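PDB 6NJW: Xcc_ctr_pt from Xanthomonas campestris pv. campestris, which is the C-terminal, Toprim-containing region of a Class 2 OLD family nuclease, which probably cleaves nucleic acid by a two-metal mechanism. Local coordinates for residues 38-44 and 210-215. Numbering follows the deposited sequence.
Sequences FAEVLNI and IRSALE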
ATOM      1  N   PHE A  38       1.411  -3.245  -9.387  1.00 34.78           N
ATOM      2  CA  PHE A  38       1.519  -4.635  -8.952  1.00 33.99           C
ATOM      3  C   PHE A  38       0.277  -5.426  -9.335  1.00 34.74           C
ATOM      4  O   PHE A  38       0.375  -6.614  -9.664  1.00 35.92           O
ATOM      5  CB  PHE A  38       1.758  -4.733  -7.449  1.00 34.40           C
ATOM      6  CG  PHE A  38       3.220  -4.586  -7.057  1.00 36.99           C
ATOM      7  CD1 PHE A  38       4.170  -5.493  -7.525  1.00 35.21           C
ATOM      8  CD2 PHE A  38       3.632  -3.552  -6.226  1.00 34.46           C
ATOM      9  CE1 PHE A  38       5.517  -5.367  -7.180  1.00 36.95           C
ATOM     10  CE2 PHE A  38       4.976  -3.414  -5.877  1.00 37.77           C
ATOM     11  CZ  PHE A  38       5.914  -4.324  -6.346  1.00 41.08           C
ATOM     12  N   ALA A  39      -0.898  -4.794  -9.275  1.00 34.06           N
ATOM     13  CA  ALA A  39      -2.132  -5.474  -9.677  1.00 38.67           C
ATOM     14  C   ALA A  39      -2.025  -6.008 -11.105  1.00 36.47           C
ATOM     15  O   ALA A  39      -2.384  -7.161 -11.373  1.00 38.49           O
ATOM     16  CB  ALA A  39      -3.329  -4.527  -9.539  1.00 30.05           C
ATOM     17  N   GLU A  40      -1.513  -5.192 -12.030  1.00 36.81           N
ATOM     18  CA  GLU A  40      -1.451  -5.622 -13.430  1.00 41.07           C
ATOM     19  C   GLU A  40      -0.544  -6.834 -13.606  1.00 42.21           C
ATOM     20  O   GLU A  40      -0.906  -7.786 -14.309  1.00 42.01           O
ATOM     21  CB  GLU A  40      -0.988  -4.480 -14.333  1.00 41.66           C
ATOM     22  CG  GLU A  40      -2.073  -3.434 -14.610  1.00 49.75           C
ATOM     23  CD  GLU A  40      -3.397  -4.047 -15.069  1.00 53.32           C
ATOM     24  OE1 GLU A  40      -3.378  -4.892 -15.989  1.00 52.03           O
ATOM     25  OE2 GLU A  40      -4.455  -3.681 -14.505  1.00 60.61           O
ATOM     26  N   VAL A  41       0.640  -6.827 -12.977  1.00 36.89           N
ATOM     27  CA  VAL A  41       1.524  -7.985 -13.108  1.00 39.43           C
ATOM     28  C   VAL A  41       1.033  -9.171 -12.290  1.00 41.53           C
ATOM     29  O   VAL A  41       1.497 -10.290 -12.516  1.00 37.06           O
ATOM     30  CB  VAL A  41       2.990  -7.656 -12.736  1.00 42.02           C
ATOM     31  CG1 VAL A  41       3.594  -6.734 -13.774  1.00 45.29           C
ATOM     32  CG2 VAL A  41       3.076  -7.034 -11.326  1.00 42.00           C
ATOM     33  N   LEU A  42       0.114  -8.980 -11.339  1.00 35.64           N
ATOM     34  CA  LEU A  42      -0.564 -10.128 -10.730  1.00 38.99           C
ATOM     35  C   LEU A  42      -1.798 -10.564 -11.521  1.00 34.64           C
ATOM     36  O   LEU A  42      -2.503 -11.493 -11.087  1.00 37.14           O
ATOM     37  CB  LEU A  42      -0.983  -9.827  -9.272  1.00 35.05           C
ATOM     38  CG  LEU A  42      -0.050 -10.249  -8.124  1.00 37.89           C
ATOM     39  CD1 LEU A  42       1.381  -9.979  -8.486  1.00 42.79           C
ATOM     40  CD2 LEU A  42      -0.409  -9.518  -6.813  1.00 36.47           C
ATOM     41  N   ASN A  43      -2.072  -9.910 -12.655  1.00 38.50           N
ATOM     42  CA  ASN A  43      -3.209 -10.238 -13.528  1.00 37.58           C
ATOM     43  C   ASN A  43      -4.544 -10.010 -12.826  1.00 41.96           C
ATOM     44  O   ASN A  43      -5.526 -10.719 -13.074  1.00 37.61           O
ATOM     45  CB  ASN A  43      -3.099 -11.670 -14.061  1.00 43.17           C
ATOM     46  CG  ASN A  43      -1.913 -11.838 -14.984  1.00 41.31           C
ATOM     47  OD1 ASN A  43      -1.624 -10.959 -15.791  1.00 45.15           O
ATOM     48  ND2 ASN A  43      -1.216 -12.949 -14.859  1.00 48.40           N
ATOM     49  N   ILE A  44      -4.576  -9.013 -11.946  1.00 37.16           N
ATOM     50  CA  ILE A  44      -5.780  -8.597 -11.235  1.00 38.33           C
ATOM     51  C   ILE A  44      -6.135  -7.236 -11.819  1.00 37.94           C
ATOM     52  O   ILE A  44      -5.467  -6.240 -11.521  1.00 41.94           O
ATOM     53  CB  ILE A  44      -5.541  -8.570  -9.716  1.00 38.88           C
ATOM     54  CG1 ILE A  44      -5.188  -9.974  -9.229  1.00 38.42           C
ATOM     55  CG2 ILE A  44      -6.754  -7.987  -8.949  1.00 34.58           C
ATOM     56  CD1 ILE A  44      -4.845 -10.062  -7.756  1.00 39.91           C
ATOM     57  N   ILE A 210       0.679  -6.238   0.021  1.00 35.05           N
ATOM     58  CA  ILE A 210      -0.014  -5.752  -1.170  1.00 37.11           C
ATOM     59  C   ILE A 210      -0.688  -6.905  -1.910  1.00 37.58           C
ATOM     60  O   ILE A 210      -1.842  -6.793  -2.343  1.00 36.40           O
ATOM     61  CB  ILE A 210       0.973  -4.984  -2.074  1.00 32.25           C
ATOM     62  CG1 ILE A 210       1.380  -3.652  -1.412  1.00 36.73           C
ATOM     63  CG2 ILE A 210       0.388  -4.736  -3.462  1.00 31.53           C
ATOM     64  CD1 ILE A 210       2.334  -2.820  -2.261  1.00 38.18           C
ATOM     65  N   ARG A 211       0.015  -8.025  -2.081  1.00 34.77           N
ATOM     66  CA  ARG A 211      -0.625  -9.193  -2.688  1.00 35.73           C
ATOM     67  C   ARG A 211      -1.851  -9.635  -1.889  1.00 37.26           C
ATOM     68  O   ARG A 211      -2.898  -9.966  -2.462  1.00 34.17           O
ATOM     69  CB  ARG A 211       0.373 -10.348  -2.805  1.00 39.78           C
ATOM     70  CG  ARG A 211      -0.251 -11.614  -3.430  1.00 36.65           C
ATOM     71  CD  ARG A 211       0.723 -12.803  -3.442  1.00 38.96           C
ATOM     72  NE  ARG A 211       1.992 -12.451  -4.058  1.00 47.28           N
ATOM     73  CZ  ARG A 211       2.252 -12.627  -5.347  1.00 51.78           C
ATOM     74  NH1 ARG A 211       1.324 -13.156  -6.123  1.00 47.07           N
ATOM     75  NH2 ARG A 211       3.432 -12.289  -5.855  1.00 52.84           N
ATOM     76  N   SER A 212      -1.742  -9.635  -0.565  1.00 34.88           N
ATOM     77  CA  SER A 212      -2.858 -10.020   0.286  1.00 32.28           C
ATOM     78  C   SER A 212      -4.060  -9.112   0.078  1.00 33.18           C
ATOM     79  O   SER A 212      -5.196  -9.592  -0.032  1.00 35.77           O
ATOM     80  CB  SER A 212      -2.425  -9.988   1.753  1.00 38.94           C
ATOM     81  OG  SER A 212      -1.635 -11.123   2.072  1.00 40.34           O
ATOM     82  N   ALA A 213      -3.833  -7.801   0.015  1.00 33.39           N
ATOM     83  CA  ALA A 213      -4.956  -6.889  -0.134  1.00 33.62           C
ATOM     84  C   ALA A 213      -5.569  -7.014  -1.510  1.00 33.19           C
ATOM     85  O   ALA A 213      -6.793  -6.969  -1.649  1.00 33.17           O
ATOM     86  CB  ALA A 213      -4.520  -5.442   0.113  1.00 33.33           C
ATOM     87  N   LEU A 214      -4.733  -7.131  -2.544  1.00 32.78           N
ATOM     88  CA  LEU A 214      -5.263  -7.275  -3.901  1.00 34.56           C
ATOM     89  C   LEU A 214      -6.108  -8.539  -4.042  1.00 33.68           C
ATOM     90  O   LEU A 214      -7.191  -8.505  -4.638  1.00 33.02           O
ATOM     91  CB  LEU A 214      -4.114  -7.281  -4.908  1.00 31.51           C
ATOM     92  CG  LEU A 214      -3.415  -5.939  -5.078  1.00 35.66           C
ATOM     93  CD1 LEU A 214      -2.189  -6.109  -6.005  1.00 37.52           C
ATOM     94  CD2 LEU A 214      -4.383  -4.891  -5.645  1.00 35.37           C
ATOM     95  N   GLU A 215      -5.628  -9.662  -3.502  1.00 34.41           N
ATOM     96  CA  GLU A 215      -6.375 -10.917  -3.573  1.00 36.55           C
ATOM     97  C   GLU A 215      -7.652 -10.853  -2.738  1.00 39.57           C
ATOM     98  O   GLU A 215      -8.688 -11.407  -3.127  1.00 37.09           O
ATOM     99  CB  GLU A 215      -5.478 -12.066  -3.117  1.00 34.37           C
ATOM    100  CG  GLU A 215      -4.253 -12.276  -4.039  1.00 37.53           C
ATOM    101  CD  GLU A 215      -3.355 -13.447  -3.614  1.00 44.34           C
ATOM    102  OE1 GLU A 215      -3.320 -13.772  -2.413  1.00 41.65           O
ATOM    103  OE2 GLU A 215      -2.669 -14.018  -4.488  1.00 43.72           O
TER
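Leu214, on helix 208-226, puts its CD1 methyl against the last turn of helix 29-41, where it lies 3.7 Å from Ala39 CA. At Ala39 the leucine reaches the helix backbone, and Ala39 CB meets both branches, at 4.0 Å from Leu214 CD1. Leu42 comes in at about a right angle to Leu214, its CD2 3.9 Å from Leu214 CD1, and Ile44 reaches back with its CD1 4.0 Å from Leu214 CB. One turn earlier on helix 208-226, Ile210 CG2 packs 4.2 Å from Phe38 CB, while its CD1 approaches the phenylalanine ring obliquely; Leu138 and Pro207 also touch Phe38.

The polar margin is formed by Arg211. With CG anti to the backbone N (chi1 180°) and a bend at chi3 (-53°), its chain runs out past Leu42 and lays one guanidinium face over the leucine, CD2 lying above the plane toward its rim; Arg211 NH1 is 3.8 Å from Leu42 CG. A long, weak ion pair links its NH2 to Glu203.

The backbone turn is a Schellman motif: Asn43, at positive phi (64°), is the first residue to leave helical angles, Ile44 N bonds to Ala39 O at 2.9 Å and Asn43 N to Glu40 O. Leu42 points at Leu214 from the helix end; the reversal at Asn43 brings Ile44 back onto it.

The side chain of Ile210, next to the magnesium ligand Tyr209, lies about 6 Å from the magnesium ion. Apolar packing, with the guanidinium at its margin, thus joins the two helices without polar bonds between the segments.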